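Local structure of KLLA0E08119p (Kluyveromyces lactis, 3VA7) at residues F678-I683 against L817-N822; V702-P707 against I779-L784; P709-S714 against L1141-N1146; E684-D689 against C758-A763. The protein probably carboxylates urea with ATP, bicarbonate and biotin, this chain being the urea carboxylase part of a longer enzyme that probably also hydrolyses the product. All coordinates share one frame; numbering follows the deposited sequence.

Interaction 1: residues F678-I683 against L817-N822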
# COMPACT_ATOMS: atom_id res chain seq x y z
N PHE A 678 -4.65 38.92 5.31
CA PHE A 678 -3.37 39.54 4.87
C PHE A 678 -3.44 41.08 4.68
O PHE A 678 -4.44 41.61 4.20
CB PHE A 678 -2.95 38.98 3.52
CG PHE A 678 -2.69 37.51 3.51
CD1 PHE A 678 -3.72 36.62 3.22
CD2 PHE A 678 -1.40 37.01 3.74
CE1 PHE A 678 -3.49 35.26 3.16
CE2 PHE A 678 -1.15 35.65 3.69
CZ PHE A 678 -2.20 34.77 3.40
N LYS A 679 -2.37 41.80 4.97
CA LYS A 679 -2.36 43.20 4.57
C LYS A 679 -2.41 43.35 3.05
O LYS A 679 -1.78 42.56 2.32
CB LYS A 679 -1.15 43.95 5.14
CG LYS A 679 -1.42 44.42 6.55
CD LYS A 679 -0.17 44.94 7.23
CE LYS A 679 -0.41 45.04 8.76
NZ LYS A 679 -1.92 45.12 9.06
N GLU A 680 -3.20 44.34 2.59
CA GLU A 680 -3.21 44.84 1.20
C GLU A 680 -1.88 44.73 0.49
O GLU A 680 -1.80 44.06 -0.53
CB GLU A 680 -3.64 46.32 1.15
CG GLU A 680 -5.10 46.60 0.78
CD GLU A 680 -5.37 46.26 -0.67
OE1 GLU A 680 -6.37 45.52 -0.97
OE2 GLU A 680 -4.54 46.72 -1.49
N GLU A 681 -0.83 45.38 1.01
CA GLU A 681 0.45 45.39 0.28
C GLU A 681 1.03 44.00 0.11
O GLU A 681 1.59 43.67 -0.95
CB GLU A 681 1.50 46.39 0.81
CG GLU A 681 1.74 46.43 2.30
CD GLU A 681 3.11 47.08 2.64
OE1 GLU A 681 3.24 47.60 3.79
OE2 GLU A 681 4.05 47.09 1.78
N TYR A 682 0.85 43.16 1.13
CA TYR A 682 1.34 41.80 0.99
C TYR A 682 0.67 41.01 -0.16
O TYR A 682 1.36 40.29 -0.92
CB TYR A 682 1.42 41.01 2.30
CG TYR A 682 2.12 39.72 2.01
CD1 TYR A 682 3.49 39.70 1.75
CD2 TYR A 682 1.40 38.53 1.89
CE1 TYR A 682 4.14 38.53 1.41
CE2 TYR A 682 2.05 37.33 1.54
CZ TYR A 682 3.43 37.34 1.31
OH TYR A 682 4.05 36.16 0.98
N ILE A 683 -0.66 41.17 -0.30
CA ILE A 683 -1.37 40.67 -1.49
C ILE A 683 -0.79 41.18 -2.83
O ILE A 683 -0.59 40.40 -3.79
CB ILE A 683 -2.87 41.01 -1.45
CG1 ILE A 683 -3.48 40.58 -0.09
CG2 ILE A 683 -3.56 40.39 -2.64
CD1 ILE A 683 -5.03 40.83 0.05
N LEU A 817 -6.24 38.95 -15.78
CA LEU A 817 -6.75 40.05 -14.96
C LEU A 817 -5.71 41.16 -14.65
O LEU A 817 -4.54 40.86 -14.35
CB LEU A 817 -7.37 39.52 -13.65
CG LEU A 817 -8.71 38.74 -13.57
CD1 LEU A 817 -9.08 38.55 -12.09
CD2 LEU A 817 -9.92 39.36 -14.37
N PRO A 818 -6.12 42.44 -14.74
CA PRO A 818 -5.23 43.60 -14.48
C PRO A 818 -4.68 43.64 -13.07
O PRO A 818 -3.56 44.08 -12.85
CB PRO A 818 -6.15 44.83 -14.71
CG PRO A 818 -7.56 44.28 -14.92
CD PRO A 818 -7.38 42.86 -15.39
N LYS A 819 -5.49 43.18 -12.12
CA LYS A 819 -5.15 43.19 -10.69
C LYS A 819 -5.87 42.01 -9.98
O LYS A 819 -6.94 41.57 -10.38
CB LYS A 819 -5.60 44.52 -10.10
CG LYS A 819 -5.45 44.66 -8.60
CD LYS A 819 -5.70 46.10 -8.15
CE LYS A 819 -4.85 46.47 -6.92
NZ LYS A 819 -5.52 46.17 -5.61
N TYR A 820 -5.30 41.51 -8.90
CA TYR A 820 -5.98 40.46 -8.14
C TYR A 820 -7.37 40.97 -7.80
O TYR A 820 -7.56 42.17 -7.57
CB TYR A 820 -5.21 40.10 -6.85
CG TYR A 820 -5.05 41.27 -5.95
CD1 TYR A 820 -6.04 41.62 -5.05
CD2 TYR A 820 -3.87 42.02 -5.98
CE1 TYR A 820 -5.88 42.74 -4.17
CE2 TYR A 820 -3.68 43.13 -5.12
CZ TYR A 820 -4.69 43.47 -4.22
OH TYR A 820 -4.49 44.56 -3.41
N GLU A 821 -8.32 40.06 -7.75
CA GLU A 821 -9.65 40.42 -7.39
C GLU A 821 -9.97 39.91 -5.97
O GLU A 821 -9.18 39.17 -5.37
CB GLU A 821 -10.61 39.88 -8.42
CG GLU A 821 -10.76 38.39 -8.37
CD GLU A 821 -11.61 37.83 -9.49
OE1 GLU A 821 -11.62 36.59 -9.64
OE2 GLU A 821 -12.26 38.63 -10.25
N ASN A 822 -11.14 40.30 -5.45
CA ASN A 822 -11.63 39.91 -4.15
C ASN A 822 -12.16 38.48 -4.13
O ASN A 822 -13.06 38.16 -4.88
CB ASN A 822 -12.73 40.87 -3.78
CG ASN A 822 -13.17 40.71 -2.38
OD1 ASN A 822 -13.33 39.60 -1.90
ND2 ASN A 822 -13.38 41.82 -1.71

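Interaction 2: residues V702-P707 against I779-L784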
# COMPACT_ATOMS: atom_id res chain seq x y z
N VAL A 702 4.85 21.70 -3.56
CA VAL A 702 6.02 22.35 -4.06
C VAL A 702 6.26 23.57 -3.23
O VAL A 702 5.48 24.48 -3.25
CB VAL A 702 5.88 22.63 -5.58
CG1 VAL A 702 6.95 23.61 -6.08
CG2 VAL A 702 5.95 21.26 -6.35
N ARG A 703 7.33 23.55 -2.45
CA ARG A 703 7.61 24.62 -1.50
C ARG A 703 8.27 25.89 -2.17
O ARG A 703 9.02 25.78 -3.16
CB ARG A 703 8.43 24.02 -0.35
CG ARG A 703 8.91 24.99 0.71
CD ARG A 703 7.76 25.52 1.56
NE ARG A 703 7.26 24.52 2.50
CZ ARG A 703 6.35 24.77 3.43
NH1 ARG A 703 5.80 25.98 3.52
NH2 ARG A 703 5.97 23.82 4.26
N LEU A 704 7.96 27.07 -1.67
CA LEU A 704 8.37 28.32 -2.37
C LEU A 704 9.19 29.21 -1.45
O LEU A 704 8.94 29.24 -0.23
CB LEU A 704 7.15 29.10 -2.88
CG LEU A 704 6.23 28.37 -3.88
CD1 LEU A 704 5.03 29.18 -4.23
CD2 LEU A 704 6.93 27.93 -5.16
N ILE A 705 10.16 29.91 -2.02
CA ILE A 705 10.90 30.90 -1.26
C ILE A 705 10.54 32.27 -1.85
O ILE A 705 10.63 32.48 -3.06
CB ILE A 705 12.45 30.67 -1.37
CG1 ILE A 705 12.83 29.23 -0.95
CG2 ILE A 705 13.18 31.69 -0.46
CD1 ILE A 705 14.06 28.60 -1.68
N GLY A 706 10.13 33.20 -0.99
CA GLY A 706 9.93 34.57 -1.39
C GLY A 706 9.53 35.47 -0.25
O GLY A 706 9.86 35.21 0.92
N PRO A 707 8.80 36.53 -0.55
CA PRO A 707 8.58 37.57 0.47
C PRO A 707 7.75 37.06 1.62
O PRO A 707 6.86 36.27 1.42
CB PRO A 707 7.81 38.65 -0.29
CG PRO A 707 7.12 37.90 -1.49
CD PRO A 707 7.92 36.64 -1.74
N ILE A 779 8.98 31.59 -10.28
CA ILE A 779 7.62 31.61 -10.79
C ILE A 779 6.98 32.89 -10.39
O ILE A 779 7.43 33.53 -9.42
CB ILE A 779 6.75 30.39 -10.29
CG1 ILE A 779 6.36 30.54 -8.82
CG2 ILE A 779 7.48 29.05 -10.48
CD1 ILE A 779 5.76 29.25 -8.21
N GLN A 780 5.93 33.27 -11.11
CA GLN A 780 5.09 34.42 -10.75
C GLN A 780 3.67 34.00 -10.99
O GLN A 780 3.32 33.41 -12.04
CB GLN A 780 5.38 35.63 -11.64
CG GLN A 780 4.68 36.89 -11.17
CD GLN A 780 4.95 38.10 -12.08
OE1 GLN A 780 5.29 37.96 -13.27
NE2 GLN A 780 4.79 39.30 -11.53
N PHE A 781 2.85 34.28 -9.98
CA PHE A 781 1.43 33.93 -10.04
C PHE A 781 0.64 35.03 -10.70
O PHE A 781 0.72 36.20 -10.36
CB PHE A 781 0.90 33.65 -8.63
CG PHE A 781 1.51 32.44 -8.00
CD1 PHE A 781 1.36 31.17 -8.59
CD2 PHE A 781 2.23 32.55 -6.80
CE1 PHE A 781 1.93 30.06 -8.03
CE2 PHE A 781 2.81 31.41 -6.21
CZ PHE A 781 2.68 30.16 -6.82
N VAL A 782 -0.15 34.64 -11.64
CA VAL A 782 -0.78 35.59 -12.52
C VAL A 782 -2.30 35.41 -12.30
O VAL A 782 -2.83 34.29 -12.40
CB VAL A 782 -0.23 35.23 -13.92
CG1 VAL A 782 -1.23 34.56 -14.75
CG2 VAL A 782 0.41 36.42 -14.58
N PRO A 783 -3.01 36.49 -11.90
CA PRO A 783 -4.45 36.36 -11.62
C PRO A 783 -5.29 36.10 -12.87
O PRO A 783 -5.02 36.60 -13.98
CB PRO A 783 -4.83 37.70 -11.01
CG PRO A 783 -3.81 38.62 -11.52
CD PRO A 783 -2.55 37.88 -11.82
N LEU A 784 -6.30 35.28 -12.68
CA LEU A 784 -7.06 34.73 -13.76
C LEU A 784 -8.50 34.65 -13.21
O LEU A 784 -8.70 34.31 -11.99
CB LEU A 784 -6.51 33.36 -14.09
CG LEU A 784 -5.77 33.00 -15.37
CD1 LEU A 784 -4.64 33.93 -15.67
CD2 LEU A 784 -5.35 31.51 -15.37

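Interaction 3: residues P709-S714 against L1141-N1146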
# COMPACT_ATOMS: atom_id res chain seq x y z
N PRO A 709 5.06 37.15 4.77
CA PRO A 709 3.72 37.80 4.87
C PRO A 709 3.56 38.89 5.91
O PRO A 709 4.24 38.89 6.95
CB PRO A 709 2.76 36.65 5.22
CG PRO A 709 3.52 35.40 4.90
CD PRO A 709 5.00 35.72 5.09
N LYS A 710 2.64 39.81 5.64
CA LYS A 710 2.26 40.76 6.64
C LYS A 710 0.83 40.44 6.96
O LYS A 710 -0.04 40.46 6.09
CB LYS A 710 2.44 42.21 6.16
CG LYS A 710 3.71 42.49 5.35
CD LYS A 710 3.69 43.88 4.80
CE LYS A 710 5.05 44.54 4.93
NZ LYS A 710 5.92 44.20 3.82
N TRP A 711 0.61 40.09 8.21
CA TRP A 711 -0.65 39.58 8.65
C TRP A 711 -1.63 40.66 9.15
O TRP A 711 -1.24 41.65 9.74
CB TRP A 711 -0.41 38.52 9.73
CG TRP A 711 0.43 37.39 9.24
CD1 TRP A 711 1.73 37.12 9.59
CD2 TRP A 711 0.06 36.37 8.31
NE1 TRP A 711 2.18 35.99 8.96
CE2 TRP A 711 1.17 35.50 8.17
CE3 TRP A 711 -1.12 36.08 7.60
CZ2 TRP A 711 1.14 34.37 7.34
CZ3 TRP A 711 -1.14 34.94 6.77
CH2 TRP A 711 -0.01 34.11 6.64
N ALA A 712 -2.91 40.44 8.90
CA ALA A 712 -3.92 41.40 9.28
C ALA A 712 -4.32 41.15 10.68
O ALA A 712 -4.92 41.99 11.29
CB ALA A 712 -5.16 41.30 8.34
N ARG A 713 -4.04 39.97 11.20
CA ARG A 713 -4.41 39.63 12.57
C ARG A 713 -3.10 39.47 13.33
O ARG A 713 -2.04 39.28 12.71
CB ARG A 713 -5.24 38.33 12.64
CG ARG A 713 -6.51 38.28 11.81
CD ARG A 713 -7.19 36.94 11.99
NE ARG A 713 -6.36 35.85 11.49
CZ ARG A 713 -6.62 34.54 11.59
NH1 ARG A 713 -7.72 34.10 12.17
NH2 ARG A 713 -5.76 33.64 11.11
N SER A 714 -3.19 39.57 14.65
CA SER A 714 -2.02 39.51 15.52
C SER A 714 -1.70 38.05 15.84
O SER A 714 -0.52 37.72 16.10
CB SER A 714 -2.27 40.31 16.81
OG SER A 714 -3.31 39.73 17.62
N LEU A 1141 6.69 35.98 19.35
CA LEU A 1141 7.82 35.10 19.02
C LEU A 1141 7.49 34.08 17.90
O LEU A 1141 8.31 33.93 16.96
CB LEU A 1141 8.42 34.47 20.31
CG LEU A 1141 9.13 35.51 21.22
CD1 LEU A 1141 9.39 35.10 22.71
CD2 LEU A 1141 10.42 35.97 20.55
N ILE A 1142 6.31 33.44 17.96
CA ILE A 1142 5.90 32.36 17.00
C ILE A 1142 5.92 32.84 15.54
O ILE A 1142 6.25 32.08 14.60
CB ILE A 1142 4.53 31.76 17.39
CG1 ILE A 1142 4.64 31.02 18.75
CG2 ILE A 1142 3.97 30.88 16.27
CD1 ILE A 1142 3.30 30.71 19.47
N GLN A 1143 5.61 34.12 15.39
CA GLN A 1143 5.49 34.81 14.10
C GLN A 1143 6.80 35.19 13.40
O GLN A 1143 6.73 35.81 12.32
CB GLN A 1143 4.81 36.14 14.39
CG GLN A 1143 3.66 36.47 13.59
CD GLN A 1143 2.76 37.44 14.32
OE1 GLN A 1143 2.37 38.45 13.73
NE2 GLN A 1143 2.37 37.13 15.57
N VAL A 1144 7.97 34.95 14.02
CA VAL A 1144 9.26 35.33 13.41
C VAL A 1144 9.51 34.31 12.31
O VAL A 1144 9.62 33.12 12.62
CB VAL A 1144 10.49 35.35 14.43
CG1 VAL A 1144 11.79 35.66 13.70
CG2 VAL A 1144 10.31 36.35 15.62
N ALA A 1145 9.55 34.75 11.04
CA ALA A 1145 9.87 33.85 9.92
C ALA A 1145 11.19 33.12 10.18
O ALA A 1145 12.09 33.69 10.78
CB ALA A 1145 9.93 34.61 8.60
N ASN A 1146 11.29 31.87 9.75
CA ASN A 1146 12.54 31.11 9.87
C ASN A 1146 13.65 31.79 9.05
O ASN A 1146 13.35 32.52 8.10
CB ASN A 1146 12.29 29.66 9.41
CG ASN A 1146 13.41 28.70 9.80
OD1 ASN A 1146 14.15 28.92 10.76
ND2 ASN A 1146 13.53 27.60 9.06

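Interaction 4: residues E684-D689 against C758-A763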
# COMPACT_ATOMS: atom_id res chain seq x y z
N GLU A 684 -0.52 42.48 -2.89
CA GLU A 684 0.21 43.04 -4.03
C GLU A 684 1.55 42.35 -4.18
O GLU A 684 1.82 41.80 -5.25
CB GLU A 684 0.46 44.55 -3.90
CG GLU A 684 -0.64 45.33 -3.21
CD GLU A 684 -0.44 46.84 -3.38
OE1 GLU A 684 0.53 47.22 -4.10
OE2 GLU A 684 -1.26 47.63 -2.81
N GLN A 685 2.39 42.37 -3.13
CA GLN A 685 3.72 41.77 -3.26
C GLN A 685 3.60 40.33 -3.69
O GLN A 685 4.46 39.87 -4.45
CB GLN A 685 4.51 41.72 -1.97
CG GLN A 685 4.56 42.94 -1.11
CD GLN A 685 5.50 42.70 0.05
OE1 GLN A 685 6.55 42.05 -0.12
NE2 GLN A 685 5.14 43.21 1.23
N PHE A 686 2.56 39.63 -3.22
CA PHE A 686 2.37 38.21 -3.52
C PHE A 686 2.37 37.97 -5.01
O PHE A 686 2.97 37.00 -5.46
CB PHE A 686 1.09 37.64 -2.87
CG PHE A 686 0.80 36.19 -3.23
CD1 PHE A 686 1.36 35.14 -2.47
CD2 PHE A 686 -0.02 35.86 -4.30
CE1 PHE A 686 1.10 33.77 -2.76
CE2 PHE A 686 -0.28 34.52 -4.63
CZ PHE A 686 0.27 33.47 -3.83
N PHE A 687 1.67 38.86 -5.74
CA PHE A 687 1.49 38.77 -7.20
C PHE A 687 2.56 39.56 -7.98
O PHE A 687 2.83 39.25 -9.15
CB PHE A 687 0.11 39.24 -7.61
CG PHE A 687 -1.03 38.35 -7.16
CD1 PHE A 687 -1.49 37.30 -7.95
CD2 PHE A 687 -1.73 38.63 -5.98
CE1 PHE A 687 -2.60 36.50 -7.57
CE2 PHE A 687 -2.83 37.83 -5.57
CZ PHE A 687 -3.27 36.76 -6.36
N ASN A 688 3.16 40.58 -7.34
CA ASN A 688 4.22 41.36 -7.96
C ASN A 688 5.57 40.63 -7.96
O ASN A 688 6.21 40.57 -9.01
CB ASN A 688 4.38 42.74 -7.33
CG ASN A 688 3.17 43.68 -7.56
OD1 ASN A 688 2.24 43.39 -8.35
ND2 ASN A 688 3.18 44.82 -6.84
N ASP A 689 6.00 40.09 -6.81
CA ASP A 689 7.29 39.37 -6.73
C ASP A 689 7.34 37.94 -7.31
O ASP A 689 6.29 37.33 -7.55
CB ASP A 689 7.84 39.36 -5.30
CG ASP A 689 7.92 40.75 -4.72
OD1 ASP A 689 8.15 40.87 -3.49
OD2 ASP A 689 7.70 41.72 -5.50
N CYS A 758 -4.98 29.73 2.81
CA CYS A 758 -4.50 29.58 1.42
C CYS A 758 -4.77 30.90 0.70
O CYS A 758 -5.89 31.46 0.80
CB CYS A 758 -5.26 28.48 0.70
SG CYS A 758 -4.89 26.77 1.25
N GLN A 759 -3.82 31.38 -0.07
CA GLN A 759 -3.91 32.72 -0.63
C GLN A 759 -4.68 32.68 -1.94
O GLN A 759 -5.59 33.48 -2.16
CB GLN A 759 -2.50 33.32 -0.76
CG GLN A 759 -2.30 34.39 -1.80
CD GLN A 759 -2.92 35.73 -1.45
OE1 GLN A 759 -2.89 36.17 -0.30
NE2 GLN A 759 -3.47 36.39 -2.44
N ALA A 760 -4.32 31.75 -2.81
CA ALA A 760 -4.79 31.68 -4.20
C ALA A 760 -4.72 30.20 -4.56
O ALA A 760 -4.16 29.42 -3.76
CB ALA A 760 -3.90 32.49 -5.11
N VAL A 761 -5.27 29.80 -5.72
CA VAL A 761 -5.22 28.43 -6.19
C VAL A 761 -4.91 28.35 -7.69
O VAL A 761 -5.64 28.89 -8.54
CB VAL A 761 -6.57 27.69 -5.97
CG1 VAL A 761 -6.45 26.25 -6.44
CG2 VAL A 761 -7.08 27.81 -4.47
N VAL A 762 -3.82 27.64 -8.01
CA VAL A 762 -3.40 27.41 -9.34
C VAL A 762 -4.59 26.83 -10.11
O VAL A 762 -5.36 25.96 -9.55
CB VAL A 762 -2.20 26.44 -9.35
CG1 VAL A 762 -1.85 26.04 -10.78
CG2 VAL A 762 -1.00 27.05 -8.61
N ALA A 763 -4.79 27.29 -11.36
CA ALA A 763 -5.99 26.88 -12.07
C ALA A 763 -5.82 25.46 -12.47
O ALA A 763 -4.75 25.04 -12.76
CB ALA A 763 -6.28 27.77 -13.28

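Interaction 1: residues F678-I683 against L817-N822
Tyr820 lays its ring flat against Ile683 and brings its hydroxyl to the carboxylate of Glu680. The ring and the isoleucine side chain cross at about a right angle. Methyl CG2 of Ile683 stands over the middle of the ring, 3.4 Å from the centroid of Tyr820 and 2° off the ring normal. This is a CH-pi contact. CG2 reaches the ring because it lies anti to the backbone N of Ile683. The opposite face of the ring takes CG of Lys819, offset toward the rim, so the tyrosine is held between an isoleucine methyl and a lysine chain. Glu680 approaches from the edge. Its chain bends at chi2 (-69°), and OE2 ends 2.9 Å from OH of Tyr820, although the angle is poor for a hydrogen bond. The carboxylate and ring planes are 38° apart. Lys819 NZ gives OH of Tyr820 a weak hydrogen bond of 2.9 Å. Lys819 NZ is still 4.3 Å from Glu680 OE2, beyond a salt bridge. Replacing Tyr820 with an alanine would probably leave Ile683 CG2 without the face it rests on and Lys819 NZ without its acceptor. The contact joins the start of helix 680-688 to the loop before strand 824-828. Its inner part is apolar, while its polar end is exposed, and there Lys819 and Glu680 probably attract each other weakly beside the tyrosine hydroxyl.

Interaction 2: residues V702-P707 against I779-L784
Leu704 reaches Ile779 and Phe781 within the curled seven-stranded sheet of carboxyltransferase subdomains A and B, a sheet consistent with the cyclophilin-like fold of this family. Strands 701-705 and 778-783 are not neighbours. Strand 691-698 lies between them and pairs with both. Even at the closest pair, Leu704 and Ile779, the CA atoms are 9.1 Å apart. The side chains have to bridge that gap over the intervening strand, where Leu704 also touches Trp691.

The tight part is wholly apolar and buried. The CB atoms of all three residues point toward the facing strand. Leu704 divides its two methyls between two partners. CD2 meets CD1 of Ile779 at 3.5 Å, and the two side chains cross at about a right angle. Ile779 can offer that methyl because its CG1 sits between the backbone N and the carbonyl carbon (chi1 73°), with CD1 extended beyond. Phe781 comes from the opposite direction to Leu704. Its ring also receives Ile779 CG1 over one face, near the rim. Outside the two segments, the Phe781 ring meets that of Phe686 in helix 680-688, with the planes about 10° apart.

The loose side begins where the strand ends. The chain runs on through Gly706 and Pro707 into a partly exposed loop. The leucine side chain is about 10 Å from the bound biotin group. At the ring edge, CD1 of Leu704 lies in the plane of the Phe781 ring, 3.6 Å from its CZ.

Interaction 3: residues P709-S714 against L1141-N1146
Gln1143 and Ser714 make the one hydrogen bond of this contact. NE2 of Gln1143 donates to the backbone O of Ser714 at 3.0 Å. The bond is bent, with an N-H...O angle of 129°, and it is weak. The same NE2 has its stronger partner in the carbonyl O of Ala1139, one turn back in helix 1133-1142. The amide nitrogen therefore serves the end of its own helix first and the facing loop second. Beyond CG the glutamine chain is extended (chi2 156°), which carries the amide across to the loop. With an alanine in place of Gln1143, both Ser714 O and Ala1139 O would probably lose this donor, and a gap would open beside Trp711.

Van der Waals contact is sparse. OE1 of Gln1143 approaches CD1 of Trp711 at 4.4 Å, obliquely to the indole. Trp711 is firmly placed from other sides. Pro709 CB lies 3.4 Å above one face of its ring, near the rim, and its NE1 is hydrogen-bonded to Asp741. His722 bridges the two parts again, with its ring against Trp711 and a weak hydrogen bond to Ile1142 O.

Within the helix end, Val1144 N bonds back to Leu1141 O at 3.1 Å as the chain leaves the helix. The arrangement is a helix C-terminus docked by a side-chain amide on a loop of carboxyltransferase subdomains A and B.

Interaction 4: residues E684-D689 against C758-A763
Gln759 and Phe686 carry most of this buried contact, and Phe687 adds to it. The aliphatic part of Gln759 lies on the ring of Phe686. CG of Gln759 is over the middle of the face, 3.4 Å from the ring centroid and 10° off the normal, a CH-pi contact. The two side chains slide past each other in opposite directions. The amide plane is tilted against the ring. Two torsions put Gln759 there: CG is anti to the backbone N, and the chain then bends at chi2 (73°).

Helix 684-688 and strand 758-762 run in roughly the same direction, 31° apart, with their axes 10.6 Å from each other. This is a helix laid on the curled sheet of carboxyltransferase subdomains A and B. The strand has a beta bulge at this point: Gln759 and Ala760 both hydrogen-bond through their backbones to Ile736 of the neighbouring strand. As a result both consecutive residues turn their CB atoms toward the helix. CB of Ala760 packs 4.2 Å from CE2 of Phe686.

Phe687 receives the far end of the glutamine. CE2 of Phe687 is 3.5 Å from NE2 of Gln759, and the ring stands nearly upright to the amide plane. The two phenylalanines also meet each other, with CD2 of Phe686 above the centre of the Phe687 ring. Phe687 rests further on Val667 and Cys669 of strand 662-669, and the backbone O of Phe686 accepts a hydrogen bond from Trp691 NE1.

Overall arrangement
Helix 680-688 ties the group together. Interaction 1 uses its start and interaction 4 its end, with centres 8 Å apart. Interactions 2 and 4 reach the same curled sheet, centres 6 Å apart, and Gln780 NE2 probably hydrogen-bonds Phe687 O between them. Interaction 3 has its centre 18 to 19 Å from theirs. Along the chain, interactions 2 and 4 are nested inside the loop closed by interaction 1 and cross each other, while interaction 3 crosses the rest. Phe678 packs on Trp711, joining interactions 1 and 3. The contacts pack helix 680-688 against the sheet within carboxyltransferase subdomains A and B. Segments 817-822 and 1141-1146 join from later in the chain. Interactions 2 to 4 have side chains about 10 to 13 Å from the bound biotin group.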